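Local coordinates for protein UDP-galactopyranose mutase (Deinococcus radiodurans, PDB 3HDQ) that probably interconverts UDP-galactopyranose and UDP-galactofuranose, using a bound FAD cofactor, at residues A[182-195]-A[327-339]. Sequence-based numbering, arbitrary orientation.
Sequences KQWGLDPSELDASV and PRAEGDPYYPVPR. With GDU (galactose-uridine-5'-diphosphate), chain K.
Trp-184 and Gln-183, at the C-terminal end of helix 159-184, pack against Tyr-335 in the last part of strand 320-336 of the mixed sheet, forming one wall of the UDP-galactose pocket. Packing is close round these buried side chains. The Gln-183 amide nitrogen NE2 sits 3.3 Å from Tyr-335 CZ over one ring face, the amide plane turned 76° from the ring; with CG anti to the backbone N, the bend at chi2 (60°) turns the amide back over the ring. The indole of Trp-184 meets Tyr-335 obliquely, and its CZ3 edge abuts Pro-336 O at 3.2 Å. Within 182-195, Gln-183 CG and Leu-191 CD1 lie against opposite indole faces, toward the rim, which should limit its rotation, while NE1 donates to ribose O3D of the substrate at 3.0 Å and Tyr-335 OH donates a hydrogen bond to diphosphate oxygen O1B.

Beyond Val-337, whose CG1 touches both Leu-186 CD2 and Leu-191 CD2, the packing gives way to a more open, polar margin, where Glu-190, Asp-192 and Arg-339 are partly exposed. Asp-192 N donates to Pro-338 O at 2.9 Å. Leu-186 CG lies over one face of the Arg-339 guanidinium. Glu-190 OE2 and Arg-339 NH2 stay 4.1 Å apart, without a salt bridge; instead, Arg-339 NE donates to Glu-190 O at 2.8 Å through a bent N-H (141°), in the carbonyl plane.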
loop_
_atom_site.group_PDB
_atom_site.type_symbol
_atom_site.label_atom_id
_atom_site.label_comp_id
_atom_site.label_asym_id
_atom_site.label_seq_id
_atom_site.Cartn_x
_atom_site.Cartn_y
_atom_site.Cartn_z
ATOM N N LYS A 182 3.675 9.514 -33.049
ATOM C CA LYS A 182 3.178 8.343 -32.326
ATOM C C LYS A 182 2.632 8.712 -30.930
ATOM O O LYS A 182 1.539 8.294 -30.556
ATOM C CB LYS A 182 4.263 7.268 -32.241
ATOM C CG LYS A 182 3.768 5.918 -31.758
ATOM C CD LYS A 182 4.754 4.790 -32.108
ATOM C CE LYS A 182 6.098 4.963 -31.413
ATOM N NZ LYS A 182 7.029 3.845 -31.744
ATOM N N GLN A 183 3.388 9.521 -30.191
ATOM C CA GLN A 183 3.009 9.953 -28.846
ATOM C C GLN A 183 1.740 10.812 -28.786
ATOM O O GLN A 183 0.888 10.599 -27.925
ATOM C CB GLN A 183 4.175 10.696 -28.173
ATOM C CG GLN A 183 3.831 11.382 -26.844
ATOM C CD GLN A 183 3.341 10.418 -25.759
ATOM O OE1 GLN A 183 3.315 9.207 -25.948
ATOM N NE2 GLN A 183 2.962 10.965 -24.617
ATOM N N TRP A 184 1.612 11.773 -29.692
ATOM C CA TRP A 184 0.508 12.741 -29.610
ATOM C C TRP A 184 -0.623 12.504 -30.601
ATOM O O TRP A 184 -1.743 12.987 -30.410
ATOM C CB TRP A 184 1.041 14.148 -29.802
ATOM C CG TRP A 184 2.048 14.494 -28.791
ATOM C CD1 TRP A 184 3.399 14.362 -28.901
ATOM C CD2 TRP A 184 1.797 15.015 -27.487
ATOM N NE1 TRP A 184 4.011 14.781 -27.748
ATOM C CE2 TRP A 184 3.050 15.185 -26.860
ATOM C CE3 TRP A 184 0.635 15.354 -26.785
ATOM C CZ2 TRP A 184 3.175 15.692 -25.568
ATOM C CZ3 TRP A 184 0.762 15.852 -25.494
ATOM C CH2 TRP A 184 2.021 16.018 -24.905
ATOM N N GLY A 185 -0.334 11.767 -31.664
ATOM C CA GLY A 185 -1.295 11.616 -32.737
ATOM C C GLY A 185 -1.330 12.895 -33.545
ATOM O O GLY A 185 -2.256 13.116 -34.317
ATOM N N LEU A 186 -0.316 13.736 -33.350
ATOM C CA LEU A 186 -0.137 14.971 -34.105
ATOM C C LEU A 186 1.280 15.041 -34.691
ATOM O O LEU A 186 2.222 14.507 -34.105
ATOM C CB LEU A 186 -0.332 16.191 -33.191
ATOM C CG LEU A 186 -1.698 16.836 -32.910
ATOM C CD1 LEU A 186 -2.716 16.477 -33.990
ATOM C CD2 LEU A 186 -2.223 16.476 -31.534
ATOM N N ASP A 187 1.440 15.702 -35.835
ATOM C CA ASP A 187 2.770 16.045 -36.335
ATOM C C ASP A 187 3.310 17.160 -35.449
ATOM O O ASP A 187 2.529 17.942 -34.905
ATOM C CB ASP A 187 2.705 16.526 -37.789
ATOM C CG ASP A 187 4.084 16.775 -38.392
ATOM O OD1 ASP A 187 4.677 15.819 -38.929
ATOM O OD2 ASP A 187 4.575 17.927 -38.338
ATOM N N PRO A 188 4.642 17.229 -35.282
ATOM C CA PRO A 188 5.254 18.315 -34.510
ATOM C C PRO A 188 4.857 19.701 -35.019
ATOM O O PRO A 188 4.942 20.664 -34.265
ATOM C CB PRO A 188 6.752 18.092 -34.729
ATOM C CG PRO A 188 6.878 16.646 -34.958
ATOM C CD PRO A 188 5.638 16.234 -35.710
ATOM N N SER A 189 4.463 19.805 -36.285
ATOM C CA SER A 189 4.004 21.088 -36.819
ATOM C C SER A 189 2.737 21.554 -36.093
ATOM O O SER A 189 2.485 22.752 -35.984
ATOM C CB SER A 189 3.752 21.003 -38.326
ATOM O OG SER A 189 2.763 20.032 -38.629
ATOM N N GLU A 190 1.965 20.594 -35.584
ATOM C CA GLU A 190 0.710 20.877 -34.890
ATOM C C GLU A 190 0.839 21.028 -33.367
ATOM O O GLU A 190 -0.160 21.087 -32.662
ATOM C CB GLU A 190 -0.314 19.791 -35.209
ATOM C CG GLU A 190 -0.631 19.638 -36.704
ATOM C CD GLU A 190 -1.356 18.339 -37.012
ATOM O OE1 GLU A 190 -0.738 17.255 -36.851
ATOM O OE2 GLU A 190 -2.538 18.399 -37.418
ATOM N N LEU A 191 2.065 21.098 -32.857
ATOM C CA LEU A 191 2.261 21.267 -31.425
ATOM C C LEU A 191 3.034 22.537 -31.171
ATOM O O LEU A 191 3.838 22.953 -32.008
ATOM C CB LEU A 191 3.014 20.071 -30.838
ATOM C CG LEU A 191 2.241 18.753 -30.818
ATOM C CD1 LEU A 191 3.179 17.580 -30.549
ATOM C CD2 LEU A 191 1.127 18.812 -29.780
ATOM N N ASP A 192 2.790 23.168 -30.027
ATOM C CA ASP A 192 3.633 24.284 -29.608
ATOM C C ASP A 192 5.089 23.824 -29.429
ATOM O O ASP A 192 5.352 22.674 -29.054
ATOM C CB ASP A 192 3.114 24.905 -28.310
ATOM C CG ASP A 192 3.862 26.173 -27.931
ATOM O OD1 ASP A 192 3.497 27.262 -28.435
ATOM O OD2 ASP A 192 4.811 26.084 -27.117
ATOM N N ALA A 193 6.016 24.739 -29.694
ATOM C CA ALA A 193 7.448 24.510 -29.569
ATOM C C ALA A 193 7.879 23.843 -28.257
ATOM O O ALA A 193 8.871 23.108 -28.218
ATOM C CB ALA A 193 8.187 25.834 -29.734
ATOM N N SER A 194 7.138 24.107 -27.190
ATOM C CA SER A 194 7.565 23.727 -25.840
ATOM C C SER A 194 7.592 22.217 -25.587
ATOM O O SER A 194 8.187 21.761 -24.616
ATOM C CB SER A 194 6.674 24.402 -24.797
ATOM O OG SER A 194 5.349 23.907 -24.897
ATOM N N VAL A 195 6.928 21.454 -26.446
ATOM C CA VAL A 195 6.859 20.010 -26.294
ATOM C C VAL A 195 8.196 19.365 -26.667
ATOM O O VAL A 195 8.809 18.701 -25.834
ATOM C CB VAL A 195 5.705 19.405 -27.131
ATOM C CG1 VAL A 195 5.760 17.888 -27.114
ATOM C CG2 VAL A 195 4.370 19.901 -26.601
ATOM N N PRO A 327 0.605 4.987 -26.528
ATOM C CA PRO A 327 -0.177 6.233 -26.581
ATOM C C PRO A 327 -1.640 5.959 -26.906
ATOM O O PRO A 327 -1.918 5.174 -27.812
ATOM C CB PRO A 327 0.465 7.004 -27.735
ATOM C CG PRO A 327 1.854 6.449 -27.838
ATOM C CD PRO A 327 1.720 4.986 -27.484
ATOM N N ARG A 328 -2.555 6.592 -26.175
ATOM C CA ARG A 328 -3.988 6.422 -26.409
ATOM C C ARG A 328 -4.713 7.767 -26.502
ATOM O O ARG A 328 -4.437 8.693 -25.742
ATOM C CB ARG A 328 -4.615 5.572 -25.299
ATOM C CG ARG A 328 -4.177 4.121 -25.296
ATOM C CD ARG A 328 -4.761 3.344 -26.477
ATOM N NE ARG A 328 -4.225 1.982 -26.562
ATOM C CZ ARG A 328 -3.387 1.555 -27.505
ATOM N NH1 ARG A 328 -2.991 2.384 -28.458
ATOM N NH2 ARG A 328 -2.942 0.297 -27.505
ATOM N N ALA A 329 -5.651 7.873 -27.432
ATOM C CA ALA A 329 -6.508 9.050 -27.482
ATOM C C ALA A 329 -7.521 9.030 -26.331
ATOM O O ALA A 329 -7.974 10.075 -25.869
ATOM C CB ALA A 329 -7.226 9.109 -28.809
ATOM N N GLU A 330 -7.852 7.830 -25.864
ATOM C CA GLU A 330 -8.952 7.631 -24.936
ATOM C C GLU A 330 -8.458 7.056 -23.608
ATOM O O GLU A 330 -7.567 6.211 -23.595
ATOM C CB GLU A 330 -9.943 6.650 -25.561
ATOM C CG GLU A 330 -11.376 7.102 -25.558
ATOM C CD GLU A 330 -11.764 7.799 -26.851
ATOM O OE1 GLU A 330 -12.683 7.298 -27.539
ATOM O OE2 GLU A 330 -11.148 8.838 -27.183
ATOM N N GLY A 331 -9.047 7.493 -22.497
ATOM C CA GLY A 331 -8.706 6.937 -21.199
ATOM C C GLY A 331 -8.361 8.030 -20.206
ATOM O O GLY A 331 -8.669 9.187 -20.465
ATOM N N ASP A 332 -7.732 7.680 -19.081
ATOM C CA ASP A 332 -7.413 8.682 -18.055
ATOM C C ASP A 332 -6.431 9.717 -18.596
ATOM O O ASP A 332 -5.483 9.368 -19.295
ATOM C CB ASP A 332 -6.819 8.041 -16.797
ATOM C CG ASP A 332 -7.824 7.206 -16.033
ATOM O OD1 ASP A 332 -9.047 7.414 -16.211
ATOM O OD2 ASP A 332 -7.378 6.344 -15.245
ATOM N N PRO A 333 -6.654 10.998 -18.268
ATOM C CA PRO A 333 -5.826 12.054 -18.852
ATOM C C PRO A 333 -4.467 12.098 -18.165
ATOM O O PRO A 333 -4.434 12.148 -16.937
ATOM C CB PRO A 333 -6.617 13.335 -18.539
ATOM C CG PRO A 333 -7.394 13.012 -17.287
ATOM C CD PRO A 333 -7.620 11.508 -17.274
ATOM N N TYR A 334 -3.379 12.083 -18.938
ATOM C CA TYR A 334 -2.023 12.168 -18.382
ATOM C C TYR A 334 -1.236 13.379 -18.892
ATOM O O TYR A 334 -0.351 13.875 -18.200
ATOM C CB TYR A 334 -1.213 10.900 -18.681
ATOM C CG TYR A 334 -1.778 9.622 -18.099
ATOM C CD1 TYR A 334 -1.994 8.515 -18.905
ATOM C CD2 TYR A 334 -2.092 9.520 -16.749
ATOM C CE1 TYR A 334 -2.503 7.350 -18.397
ATOM C CE2 TYR A 334 -2.605 8.346 -16.226
ATOM C CZ TYR A 334 -2.810 7.264 -17.058
ATOM O OH TYR A 334 -3.321 6.078 -16.555
ATOM N N TYR A 335 -1.556 13.845 -20.098
ATOM C CA TYR A 335 -0.837 14.959 -20.713
ATOM C C TYR A 335 -1.798 16.011 -21.256
ATOM O O TYR A 335 -2.707 15.681 -22.015
ATOM C CB TYR A 335 -0.038 14.479 -21.927
ATOM C CG TYR A 335 1.032 13.427 -21.697
ATOM C CD1 TYR A 335 0.710 12.079 -21.643
ATOM C CD2 TYR A 335 2.374 13.786 -21.591
ATOM C CE1 TYR A 335 1.682 11.126 -21.458
ATOM C CE2 TYR A 335 3.353 12.835 -21.407
ATOM C CZ TYR A 335 3.004 11.508 -21.343
ATOM O OH TYR A 335 3.973 10.558 -21.156
ATOM N N PRO A 336 -1.577 17.286 -20.911
ATOM C CA PRO A 336 -2.221 18.321 -21.720
ATOM C C PRO A 336 -1.599 18.270 -23.115
ATOM O O PRO A 336 -0.500 17.722 -23.265
ATOM C CB PRO A 336 -1.804 19.630 -21.031
ATOM C CG PRO A 336 -1.112 19.232 -19.763
ATOM C CD PRO A 336 -0.613 17.844 -19.953
ATOM N N VAL A 337 -2.275 18.838 -24.108
ATOM C CA VAL A 337 -1.796 18.820 -25.488
ATOM C C VAL A 337 -1.486 20.245 -25.979
ATOM O O VAL A 337 -2.310 20.871 -26.643
ATOM C CB VAL A 337 -2.839 18.153 -26.410
ATOM C CG1 VAL A 337 -2.318 18.037 -27.839
ATOM C CG2 VAL A 337 -3.231 16.782 -25.859
ATOM N N PRO A 338 -0.287 20.758 -25.658
ATOM C CA PRO A 338 0.023 22.159 -25.960
ATOM C C PRO A 338 0.015 22.463 -27.470
ATOM O O PRO A 338 0.863 21.978 -28.215
ATOM C CB PRO A 338 1.430 22.342 -25.358
ATOM C CG PRO A 338 1.587 21.200 -24.396
ATOM C CD PRO A 338 0.858 20.076 -25.033
ATOM N N ARG A 339 -0.972 23.244 -27.900
ATOM C CA ARG A 339 -1.082 23.760 -29.261
ATOM C C ARG A 339 -2.153 24.842 -29.211
ATOM O O ARG A 339 -3.000 24.829 -28.315
ATOM C CB ARG A 339 -1.469 22.659 -30.252
ATOM C CG ARG A 339 -2.758 21.959 -29.927
ATOM C CD ARG A 339 -2.908 20.685 -30.734
ATOM N NE ARG A 339 -2.876 20.908 -32.180
ATOM C CZ ARG A 339 -3.875 20.586 -32.996
ATOM N NH1 ARG A 339 -4.973 20.041 -32.497
ATOM N NH2 ARG A 339 -3.783 20.802 -34.302
HETATM N N1 GDU K . 10.650 13.411 -28.056
HETATM C C2 GDU K . 10.985 12.752 -29.064
HETATM N N3 GDU K . 11.742 11.772 -29.317
HETATM C C4 GDU K . 12.353 11.282 -28.224
HETATM C C5 GDU K . 12.074 11.937 -26.924
HETATM C C6 GDU K . 11.220 12.980 -26.894
HETATM O O2 GDU K . 10.336 13.220 -30.238
HETATM O O4 GDU K . 13.096 10.306 -28.294
HETATM C C1D GDU K . 9.711 14.497 -28.072
HETATM C C2D GDU K . 8.200 14.162 -28.063
HETATM O O2D GDU K . 7.412 15.178 -28.670
HETATM C C3D GDU K . 7.949 14.050 -26.573
HETATM C C4D GDU K . 8.692 15.303 -26.115
HETATM O O4D GDU K . 9.847 15.396 -26.955
HETATM O O3D GDU K . 6.555 14.069 -26.281
HETATM C C5D GDU K . 8.900 15.454 -24.615
HETATM O O5D GDU K . 9.738 14.337 -24.267
HETATM P PA GDU K . 9.669 13.629 -22.838
HETATM O O1A GDU K . 10.865 12.752 -22.704
HETATM O O2A GDU K . 9.723 14.680 -21.808
HETATM O O3A GDU K . 8.390 12.692 -22.745
HETATM P PB GDU K . 7.685 12.340 -21.372
HETATM O O1B GDU K . 6.560 11.492 -21.834
HETATM O O2B GDU K . 7.096 13.467 -20.608
HETATM O O3B GDU K . 8.578 11.419 -20.406
HETATM C "C1'" GDU K . 8.519 11.110 -18.999
HETATM C "C2'" GDU K . 9.243 12.222 -18.211
HETATM C "C3'" GDU K . 10.600 12.430 -18.922
HETATM C "C4'" GDU K . 11.462 11.154 -18.681
HETATM C "C5'" GDU K . 10.639 9.911 -19.121
HETATM C "C6'" GDU K . 11.263 8.560 -18.668
HETATM O "O2'" GDU K . 8.444 13.416 -18.120
HETATM O "O3'" GDU K . 11.221 13.630 -18.408
HETATM O "O4'" GDU K . 11.793 11.099 -17.277
HETATM O "O5'" GDU K . 9.218 9.855 -18.811
HETATM O "O6'" GDU K . 12.017 7.914 -19.722
#